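Local coordinates for manganese lipoxygenase (Gaeumannomyces graminis, PDB 5FX8), which oxidises linoleic and alpha-linolenic acids with molecular oxygen at a manganese centre, forming 11S- and 13R-hydroperoxides, the 11S products then being converted to 13R, at residues Asn525-Gln528 with Ala529-Val533; Asp132-Ala135 with Leu136-Asn139; Gly340-Trp343 with Asp344-Phe347; Gly149-Lys152 with Gly153-Ser156. One frame throughout, in Å; residues are numbered along the deposited sequence.

Contact 1 (Asn525-Gln528 with Ala529-Val533). With NAG (2-acetamido-2-deoxy-beta-D-glucopyranose), chain K.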
loop_
_atom_site.group_PDB
_atom_site.type_symbol
_atom_site.label_atom_id
_atom_site.label_comp_id
_atom_site.label_asym_id
_atom_site.label_seq_id
_atom_site.Cartn_x
_atom_site.Cartn_y
_atom_site.Cartn_z
ATOM N N ASN A 525 13.258 14.429 15.920
ATOM C CA ASN A 525 14.352 13.819 16.651
ATOM C C ASN A 525 14.392 12.322 16.346
ATOM O O ASN A 525 13.611 11.813 15.552
ATOM C CB ASN A 525 14.210 14.103 18.136
ATOM C CG ASN A 525 12.986 13.475 18.724
ATOM O OD1 ASN A 525 12.650 12.339 18.429
ATOM N ND2 ASN A 525 12.311 14.210 19.579
ATOM N N GLU A 526 15.289 11.598 16.999
ATOM C CA GLU A 526 15.487 10.194 16.658
ATOM C C GLU A 526 14.202 9.386 16.800
ATOM O O GLU A 526 13.851 8.600 15.920
ATOM C CB GLU A 526 16.590 9.604 17.532
ATOM C CG GLU A 526 17.957 10.248 17.343
ATOM C CD GLU A 526 18.096 11.628 17.973
ATOM O OE1 GLU A 526 17.171 12.099 18.670
ATOM O OE2 GLU A 526 19.152 12.252 17.760
ATOM N N ARG A 527 13.494 9.566 17.909
ATOM C CA ARG A 527 12.281 8.799 18.151
ATOM C C ARG A 527 11.192 9.179 17.156
ATOM O O ARG A 527 10.470 8.317 16.635
ATOM C CB ARG A 527 11.823 9.038 19.585
ATOM C CG ARG A 527 10.443 8.553 19.870
ATOM C CD ARG A 527 10.480 7.356 20.740
ATOM N NE ARG A 527 10.966 7.720 22.059
ATOM C CZ ARG A 527 11.050 6.880 23.082
ATOM N NH1 ARG A 527 10.678 5.616 22.939
ATOM N NH2 ARG A 527 11.503 7.311 24.247
ATOM N N GLN A 528 11.069 10.471 16.878
ATOM C CA GLN A 528 10.040 10.938 15.979
ATOM C C GLN A 528 10.317 10.482 14.557
ATOM O O GLN A 528 9.385 10.138 13.824
ATOM C CB GLN A 528 9.945 12.457 16.074
ATOM C CG GLN A 528 9.660 12.928 17.467
ATOM C CD GLN A 528 9.837 14.406 17.672
ATOM O OE1 GLN A 528 10.756 15.025 17.142
ATOM N NE2 GLN A 528 8.955 14.986 18.461
ATOM N N ALA A 529 11.596 10.456 14.169
ATOM C CA ALA A 529 12.003 10.014 12.844
ATOM C C ALA A 529 11.747 8.531 12.657
ATOM O O ALA A 529 11.254 8.102 11.606
ATOM C CB ALA A 529 13.478 10.318 12.633
ATOM N N VAL A 530 12.091 7.731 13.664
ATOM C CA VAL A 530 11.762 6.313 13.612
ATOM C C VAL A 530 10.260 6.128 13.542
ATOM O O VAL A 530 9.767 5.186 12.918
ATOM C CB VAL A 530 12.377 5.579 14.818
ATOM C CG1 VAL A 530 11.974 4.152 14.839
ATOM C CG2 VAL A 530 13.859 5.650 14.730
ATOM N N GLU A 531 9.509 7.029 14.155
ATOM C CA GLU A 531 8.069 6.852 14.192
ATOM C C GLU A 531 7.444 7.224 12.857
ATOM O O GLU A 531 6.431 6.638 12.447
ATOM C CB GLU A 531 7.489 7.676 15.338
ATOM C CG GLU A 531 6.549 6.925 16.258
ATOM C CD GLU A 531 7.100 5.588 16.736
ATOM O OE1 GLU A 531 7.866 5.581 17.723
ATOM O OE2 GLU A 531 6.743 4.542 16.135
ATOM N N GLN A 532 8.045 8.192 12.162
ATOM C CA GLN A 532 7.606 8.495 10.812
ATOM C C GLN A 532 7.918 7.328 9.888
ATOM O O GLN A 532 7.022 6.788 9.226
ATOM C CB GLN A 532 8.243 9.794 10.329
ATOM C CG GLN A 532 8.283 9.897 8.815
ATOM C CD GLN A 532 8.481 11.297 8.254
ATOM O OE1 GLN A 532 8.401 12.305 8.953
ATOM N NE2 GLN A 532 8.747 11.354 6.971
ATOM N N VAL A 533 9.161 6.857 9.901
ATOM C CA VAL A 533 9.465 5.748 9.014
ATOM C C VAL A 533 8.615 4.533 9.362
ATOM O O VAL A 533 8.252 3.761 8.483
ATOM C CB VAL A 533 10.975 5.437 9.010
ATOM C CG1 VAL A 533 11.274 4.354 8.028
ATOM C CG2 VAL A 533 11.713 6.627 8.587
HETATM C C1 NAG K . 8.378 -0.521 19.468
HETATM C C2 NAG K . 8.079 0.871 18.977
HETATM C C3 NAG K . 6.891 1.447 19.730
HETATM C C4 NAG K . 5.705 0.514 19.596
HETATM C C5 NAG K . 6.109 -0.853 20.096
HETATM C C6 NAG K . 5.036 -1.885 19.923
HETATM C C7 NAG K . 9.673 2.577 18.232
HETATM C C8 NAG K . 10.920 3.320 18.567
HETATM N N2 NAG K . 9.252 1.704 19.144
HETATM O O3 NAG K . 6.525 2.694 19.169
HETATM O O4 NAG K . 4.602 1.013 20.337
HETATM O O5 NAG K . 7.236 -1.318 19.348
HETATM O O6 NAG K . 5.546 -3.143 20.334
HETATM O O7 NAG K . 9.066 2.772 17.200
HETATM O O HOH W 1 7.913 5.545 21.032
#
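Backbone bonds between N525 and A529, E526 and V530, and Q528 and Q532 open helix 526-539 as a regular alpha-helix; the first of them, A529 N to N525 O, measures 2.8 Å. R527 O receives E531 N in the same i to i+4 pattern.

The side-chain hydrogen bonds form a capping box at N525, the N-cap residue. Its OD1 takes the N-H of Q528 at 2.9 Å from Q528 N. In return Q528 OE1 accepts from N525 N over 2.8 Å, nearly straight at 176° and on a lone pair in the plane of the amide. With CG of Q528 beside its own backbone N (chi1 -58°) and the chain extended beyond, the amide reaches back to the start of the helix.

Among van der Waals contacts, V530 CG2 rests against E526 O, while CG1 faces the acetamido methyl C8 of a sugar at 4.0 Å. That sugar also bonds to Y112 of the second subunit.

The charged groups do not touch. R527 NE and E531 OE1 stand 5.7 Å apart; one water joins R527 NH1 and E531 OE1 by two weak bonds. The helix start is therefore held by reciprocal capping bonds, with charge attraction probably contributing little.

Contact 2 (Asp132-Ala135 with Leu136-Asn139); sequences DDFA and LLYN
L136 packs back on D133 along a run of 3-10 turns, the tighter helical form in which each N-H reaches the carbonyl three residues earlier. L136 N thus binds D133 O at 2.9 Å, and L137 N binds F134 O at 3.1 Å.

The side chain of L136 keeps close to the same carbonyl from root to tip. Its CB lies 3.2 Å from D133 O. CG, placed beside the backbone N by a chi1 of -55°, stays next to that oxygen too, and CD1 at the tip passes it to reach D133 CB at 3.8 Å. The aspartate meets the leucine through its methylene, while its carboxylate OD2 accepts the backbone N-H groups of K129 and T130.

On another side of the helix, F134 and L137 run alongside each other, the methyl CD2 of L137 meeting the ring edge near its plane at CD1 of F134. F134 stacks on F128, and L137 continues onto helix 526-539.

The 3-10 run ends at L137, and beyond it A135 O is gripped by two N-H groups, those of Y138 and N139. N139 then folds its amide back over A135, bringing ND2 to 3.7 Å from A135 CB.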
loop_
_atom_site.group_PDB
_atom_site.type_symbol
_atom_site.label_atom_id
_atom_site.label_comp_id
_atom_site.label_asym_id
_atom_site.label_seq_id
_atom_site.Cartn_x
_atom_site.Cartn_y
_atom_site.Cartn_z
ATOM N N ASP A 132 23.607 14.019 8.048
ATOM C CA ASP A 132 23.999 12.771 7.406
ATOM C C ASP A 132 23.662 11.569 8.271
ATOM O O ASP A 132 23.489 10.468 7.746
ATOM C CB ASP A 132 25.493 12.781 7.084
ATOM C CG ASP A 132 25.985 14.099 6.621
ATOM O OD1 ASP A 132 25.763 14.419 5.487
ATOM O OD2 ASP A 132 26.590 14.824 7.395
ATOM N N ASP A 133 23.568 11.752 9.592
ATOM C CA ASP A 133 23.212 10.644 10.472
ATOM C C ASP A 133 21.788 10.172 10.249
ATOM O O ASP A 133 21.427 9.094 10.724
ATOM C CB ASP A 133 23.394 11.030 11.941
ATOM C CG ASP A 133 24.797 11.496 12.250
ATOM O OD1 ASP A 133 25.726 10.975 11.602
ATOM O OD2 ASP A 133 24.969 12.394 13.114
ATOM N N PHE A 134 20.973 10.947 9.540
ATOM C CA PHE A 134 19.658 10.464 9.167
ATOM C C PHE A 134 19.731 9.213 8.318
ATOM O O PHE A 134 18.753 8.477 8.250
ATOM C CB PHE A 134 18.885 11.540 8.430
ATOM C CG PHE A 134 18.067 12.406 9.316
ATOM C CD1 PHE A 134 16.784 12.034 9.678
ATOM C CD2 PHE A 134 18.568 13.590 9.795
ATOM C CE1 PHE A 134 16.020 12.834 10.505
ATOM C CE2 PHE A 134 17.803 14.395 10.623
ATOM C CZ PHE A 134 16.529 14.015 10.972
ATOM N N ALA A 135 20.866 8.940 7.688
ATOM C CA ALA A 135 20.984 7.699 6.942
ATOM C C ALA A 135 20.975 6.488 7.858
ATOM O O ALA A 135 20.632 5.393 7.417
ATOM C CB ALA A 135 22.248 7.711 6.091
ATOM N N LEU A 136 21.364 6.652 9.124
ATOM C CA LEU A 136 21.264 5.567 10.089
ATOM C C LEU A 136 19.838 5.084 10.234
ATOM O O LEU A 136 19.609 3.937 10.602
ATOM C CB LEU A 136 21.785 6.021 11.448
ATOM C CG LEU A 136 23.192 6.585 11.484
ATOM C CD1 LEU A 136 23.354 7.365 12.746
ATOM C CD2 LEU A 136 24.171 5.457 11.430
ATOM N N LEU A 137 18.878 5.941 9.947
ATOM C CA LEU A 137 17.490 5.543 9.948
ATOM C C LEU A 137 17.190 4.430 8.946
ATOM O O LEU A 137 16.244 3.666 9.150
ATOM C CB LEU A 137 16.693 6.788 9.652
ATOM C CG LEU A 137 15.249 6.938 10.015
ATOM C CD1 LEU A 137 15.065 6.647 11.451
ATOM C CD2 LEU A 137 14.940 8.375 9.700
ATOM N N TYR A 138 17.988 4.290 7.891
ATOM C CA TYR A 138 17.647 3.433 6.762
ATOM C C TYR A 138 18.669 2.347 6.473
ATOM O O TYR A 138 18.298 1.251 6.061
ATOM C CB TYR A 138 17.464 4.296 5.507
ATOM C CG TYR A 138 16.319 5.275 5.568
ATOM C CD1 TYR A 138 15.016 4.830 5.544
ATOM C CD2 TYR A 138 16.544 6.625 5.638
ATOM C CE1 TYR A 138 13.984 5.689 5.594
ATOM C CE2 TYR A 138 15.511 7.500 5.688
ATOM C CZ TYR A 138 14.232 7.022 5.663
ATOM O OH TYR A 138 13.172 7.872 5.707
ATOM N N ASN A 139 19.950 2.614 6.649
ATOM C CA ASN A 139 20.961 1.659 6.223
ATOM C C ASN A 139 20.862 0.389 7.035
ATOM O O ASN A 139 21.085 0.403 8.244
ATOM C CB ASN A 139 22.344 2.265 6.365
ATOM C CG ASN A 139 22.553 3.397 5.408
ATOM O OD1 ASN A 139 21.814 3.533 4.433
ATOM N ND2 ASN A 139 23.551 4.225 5.675
#

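Contact 3 (Gly340-Trp343 with Asp344-Phe347); sequences GGFW and DQNF
G340 and D344 tie the approach to a one-turn helix, 342-346, to its first turn: G340 N gives its hydrogen to D344 OD2 at 2.8 Å, on the lone pair turned away from the other carboxylate oxygen. Its carbonyl takes a weak bond from Q345 NE2. G341, at the N-cap position, accepts Q345 N on its own O.

F342 follows, its ring alongside Q345 and turned 73° from the amide plane; Q345 OE1 comes to the ring edge, 3.6 Å from F342 CD1. N346 ND2 gives a bond of 2.8 Å to F342 O, in the carbonyl plane and on a lone pair.

W343 carries the largest overlap. Its O receives both N346 N and F347 N. With CG anti to the backbone N (chi1 179°), the indole lies flat on F347, the six-membered ring and phenyl centroids 3.6 Å apart and the planes 5° from parallel. F347 CB also makes a CH-pi contact over the five-membered ring, and W343 NE1 is fixed by L349 O.

This i to i+4 aromatic stack at the end of a short helix lies near the metal site, outside its ligand shell, each ring side chain about 8 Å from that of a manganese ligand, W343 from H290 and F347 from N482.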
loop_
_atom_site.group_PDB
_atom_site.type_symbol
_atom_site.label_atom_id
_atom_site.label_comp_id
_atom_site.label_asym_id
_atom_site.label_seq_id
_atom_site.Cartn_x
_atom_site.Cartn_y
_atom_site.Cartn_z
ATOM N N GLY A 340 -5.775 11.991 18.136
ATOM C CA GLY A 340 -4.625 11.323 18.689
ATOM C C GLY A 340 -4.230 10.064 17.980
ATOM O O GLY A 340 -3.483 9.260 18.545
ATOM N N GLY A 341 -4.729 9.849 16.769
ATOM C CA GLY A 341 -4.345 8.712 15.983
ATOM C C GLY A 341 -3.018 8.952 15.309
ATOM O O GLY A 341 -2.297 9.908 15.591
ATOM N N PHE A 342 -2.720 8.072 14.360
ATOM C CA PHE A 342 -1.391 8.037 13.775
ATOM C C PHE A 342 -1.076 9.304 13.011
ATOM O O PHE A 342 0.087 9.745 12.969
ATOM C CB PHE A 342 -1.277 6.844 12.860
ATOM C CG PHE A 342 -1.439 5.560 13.552
ATOM C CD1 PHE A 342 -0.628 5.224 14.602
ATOM C CD2 PHE A 342 -2.389 4.661 13.135
ATOM C CE1 PHE A 342 -0.758 4.029 15.220
ATOM C CE2 PHE A 342 -2.517 3.453 13.764
ATOM C CZ PHE A 342 -1.698 3.155 14.820
ATOM N N TRP A 343 -2.088 9.903 12.394
ATOM C CA TRP A 343 -1.841 11.167 11.725
ATOM C C TRP A 343 -1.408 12.211 12.736
ATOM O O TRP A 343 -0.329 12.796 12.604
ATOM C CB TRP A 343 -3.065 11.638 10.936
ATOM C CG TRP A 343 -2.826 12.972 10.243
ATOM C CD1 TRP A 343 -3.018 14.201 10.774
ATOM C CD2 TRP A 343 -2.336 13.194 8.908
ATOM N NE1 TRP A 343 -2.674 15.179 9.877
ATOM C CE2 TRP A 343 -2.257 14.589 8.719
ATOM C CE3 TRP A 343 -1.972 12.351 7.850
ATOM C CZ2 TRP A 343 -1.831 15.164 7.518
ATOM C CZ3 TRP A 343 -1.529 12.924 6.663
ATOM C CH2 TRP A 343 -1.479 14.316 6.501
ATOM N N ASP A 344 -2.219 12.420 13.782
ATOM C CA ASP A 344 -1.896 13.419 14.803
ATOM C C ASP A 344 -0.527 13.168 15.401
ATOM O O ASP A 344 0.245 14.103 15.601
ATOM C CB ASP A 344 -2.952 13.432 15.917
ATOM C CG ASP A 344 -4.183 14.233 15.556
ATOM O OD1 ASP A 344 -4.100 15.119 14.674
ATOM O OD2 ASP A 344 -5.240 13.979 16.167
ATOM N N GLN A 345 -0.206 11.899 15.659
ATOM C CA GLN A 345 1.081 11.539 16.234
ATOM C C GLN A 345 2.244 11.982 15.360
ATOM O O GLN A 345 3.307 12.303 15.882
ATOM C CB GLN A 345 1.169 10.033 16.449
ATOM C CG GLN A 345 0.247 9.434 17.461
ATOM C CD GLN A 345 0.225 7.901 17.372
ATOM O OE1 GLN A 345 1.189 7.281 16.908
ATOM N NE2 GLN A 345 -0.890 7.287 17.793
ATOM N N ASN A 346 2.092 11.956 14.027
ATOM C CA ASN A 346 3.265 12.125 13.178
ATOM C C ASN A 346 3.272 13.362 12.298
ATOM O O ASN A 346 4.343 13.850 11.960
ATOM C CB ASN A 346 3.438 10.905 12.283
ATOM C CG ASN A 346 3.716 9.673 13.058
ATOM O OD1 ASN A 346 4.845 9.412 13.415
ATOM N ND2 ASN A 346 2.683 8.904 13.339
ATOM N N PHE A 347 2.136 13.873 11.890
ATOM C CA PHE A 347 2.146 14.965 10.941
ATOM C C PHE A 347 1.968 16.304 11.643
ATOM O O PHE A 347 1.518 16.385 12.793
ATOM C CB PHE A 347 1.053 14.775 9.900
ATOM C CG PHE A 347 1.329 13.672 8.919
ATOM C CD1 PHE A 347 1.223 12.345 9.288
ATOM C CD2 PHE A 347 1.658 13.968 7.614
ATOM C CE1 PHE A 347 1.462 11.355 8.377
ATOM C CE2 PHE A 347 1.882 12.981 6.697
ATOM C CZ PHE A 347 1.788 11.676 7.072
#

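Contact 4 (Gly149-Lys152 with Gly153-Ser156). With NAG (2-acetamido-2-deoxy-beta-D-glucopyranose), chain D.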
loop_
_atom_site.group_PDB
_atom_site.type_symbol
_atom_site.label_atom_id
_atom_site.label_comp_id
_atom_site.label_asym_id
_atom_site.label_seq_id
_atom_site.Cartn_x
_atom_site.Cartn_y
_atom_site.Cartn_z
ATOM N N GLY A 149 13.924 -1.968 -0.143
ATOM C CA GLY A 149 14.674 -0.831 0.332
ATOM C C GLY A 149 14.071 0.484 -0.097
ATOM O O GLY A 149 13.111 0.506 -0.868
ATOM N N ILE A 150 14.611 1.590 0.388
ATOM C CA ILE A 150 14.133 2.899 -0.026
ATOM C C ILE A 150 14.902 3.332 -1.265
ATOM O O ILE A 150 15.909 2.723 -1.627
ATOM C CB ILE A 150 14.277 3.932 1.100
ATOM C CG1 ILE A 150 15.747 4.277 1.298
ATOM C CG2 ILE A 150 13.697 3.411 2.377
ATOM C CD1 ILE A 150 15.941 5.484 2.142
ATOM N N SER A 151 14.449 4.417 -1.883
ATOM C CA SER A 151 14.886 4.839 -3.206
ATOM C C SER A 151 16.397 4.958 -3.319
ATOM O O SER A 151 17.040 5.742 -2.602
ATOM C CB SER A 151 14.245 6.173 -3.558
ATOM O OG SER A 151 14.402 6.440 -4.934
ATOM N N LYS A 152 16.944 4.196 -4.264
ATOM C CA LYS A 152 18.346 4.319 -4.612
ATOM C C LYS A 152 18.600 5.733 -5.074
ATOM O O LYS A 152 17.965 6.205 -6.019
ATOM C CB LYS A 152 18.729 3.317 -5.691
ATOM C CG LYS A 152 19.373 2.047 -5.168
ATOM C CD LYS A 152 18.368 0.959 -4.871
ATOM C CE LYS A 152 19.066 -0.405 -4.787
ATOM N NZ LYS A 152 18.157 -1.560 -4.527
ATOM N N GLY A 153 19.492 6.415 -4.355
ATOM C CA GLY A 153 19.904 7.754 -4.660
ATOM C C GLY A 153 19.184 8.809 -3.877
ATOM O O GLY A 153 19.577 9.972 -3.935
ATOM N N MET A 154 18.140 8.447 -3.146
ATOM C CA MET A 154 17.403 9.450 -2.400
ATOM C C MET A 154 18.225 9.980 -1.226
ATOM O O MET A 154 18.070 11.143 -0.842
ATOM C CB MET A 154 16.063 8.854 -1.945
ATOM C CG MET A 154 15.057 9.841 -1.366
ATOM S SD MET A 154 14.472 11.035 -2.581
ATOM C CE MET A 154 13.540 9.978 -3.639
ATOM N N LEU A 155 19.132 9.171 -0.674
ATOM C CA LEU A 155 19.984 9.656 0.404
ATOM C C LEU A 155 21.294 10.246 -0.105
ATOM O O LEU A 155 21.711 11.316 0.354
ATOM C CB LEU A 155 20.267 8.535 1.393
ATOM C CG LEU A 155 19.074 8.134 2.251
ATOM C CD1 LEU A 155 19.396 6.872 2.981
ATOM C CD2 LEU A 155 18.776 9.245 3.229
ATOM N N SER A 156 21.934 9.579 -1.065
ATOM C CA SER A 156 23.212 10.045 -1.591
ATOM C C SER A 156 23.105 11.424 -2.205
ATOM O O SER A 156 24.049 12.216 -2.132
ATOM C CB SER A 156 23.720 9.084 -2.643
ATOM O OG SER A 156 23.471 7.777 -2.235
HETATM C C1 NAG D . 22.874 9.599 -7.281
HETATM C C2 NAG D . 24.067 10.166 -8.082
HETATM C C3 NAG D . 24.866 9.046 -8.744
HETATM C C4 NAG D . 25.186 7.939 -7.752
HETATM C C5 NAG D . 23.908 7.493 -7.069
HETATM C C6 NAG D . 24.125 6.397 -6.060
HETATM C C7 NAG D . 23.861 12.427 -9.017
HETATM C C8 NAG D . 23.333 13.246 -10.151
HETATM N N2 NAG D . 23.620 11.117 -9.083
HETATM O O3 NAG D . 26.075 9.590 -9.262
HETATM O O4 NAG D . 25.780 6.832 -8.421
HETATM O O5 NAG D . 23.333 8.608 -6.378
HETATM O O6 NAG D . 24.510 6.931 -4.807
HETATM O O7 NAG D . 24.463 12.927 -8.083
#
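A type II beta turn, S151-K152-G153-M154, joins the two halves of this loop, which lies between helices 86-124 and 161-166. Its defining bond runs from M154 N to S151 O at 3.0 Å, fairly straight at 165°. At the corner G153 has a positive phi of 97°, the left-handed conformation in which glycine is the usual occupant of the third position of such a turn.

The residues flanking the corner close up side by side. S151 and M154 meet through their CB atoms, 3.6 Å apart. Bends at both chi2 and chi3 of the methionine then curl its terminal methyl back, so that M154 CE comes to 3.9 Å from S151 OG. This hydroxyl bonds to V603 O, and K152 adds a backbone bond to V603, securing the turn against the chain near the C-terminus. F602 packs on both S151 and M154.

One step further out, I150 and L155 cross at about a right angle, methyl against methyl, with CD1 of I150 3.8 Å from CD1 of L155. A chi1 of 72° turns CG1 of I150 so that the extended chain ends with CD1 at L155.

At the outer end the loop meets a sugar of the glycan attached to N157. The sugar is also bonded to G595 O. G153 CA lies 3.9 Å from its ring oxygen O5, and S156 OG shares a hydrogen bond of 2.9 Å with its hydroxyl O6.

Overall arrangement
The four local contacts show how short turns pack one on the next in a series. Contact 1 sits in the middle: its V530 CG2 lies 3.6 Å from L137 CD1 of contact 2, and on the other side E531 O approaches N346 OD1 of contact 3 at 3.3 Å. Contact 2 passes the packing on to contact 4, where Y138 CG meets I150 CD1 at 3.5 Å. Contacts 3 and 4 stand farthest apart, with centres about 25 Å from each other. Contact 3 is the one near the catalytic metal, its W343 side chain about 11 Å from manganese, whereas contacts 1 and 4 border sugars.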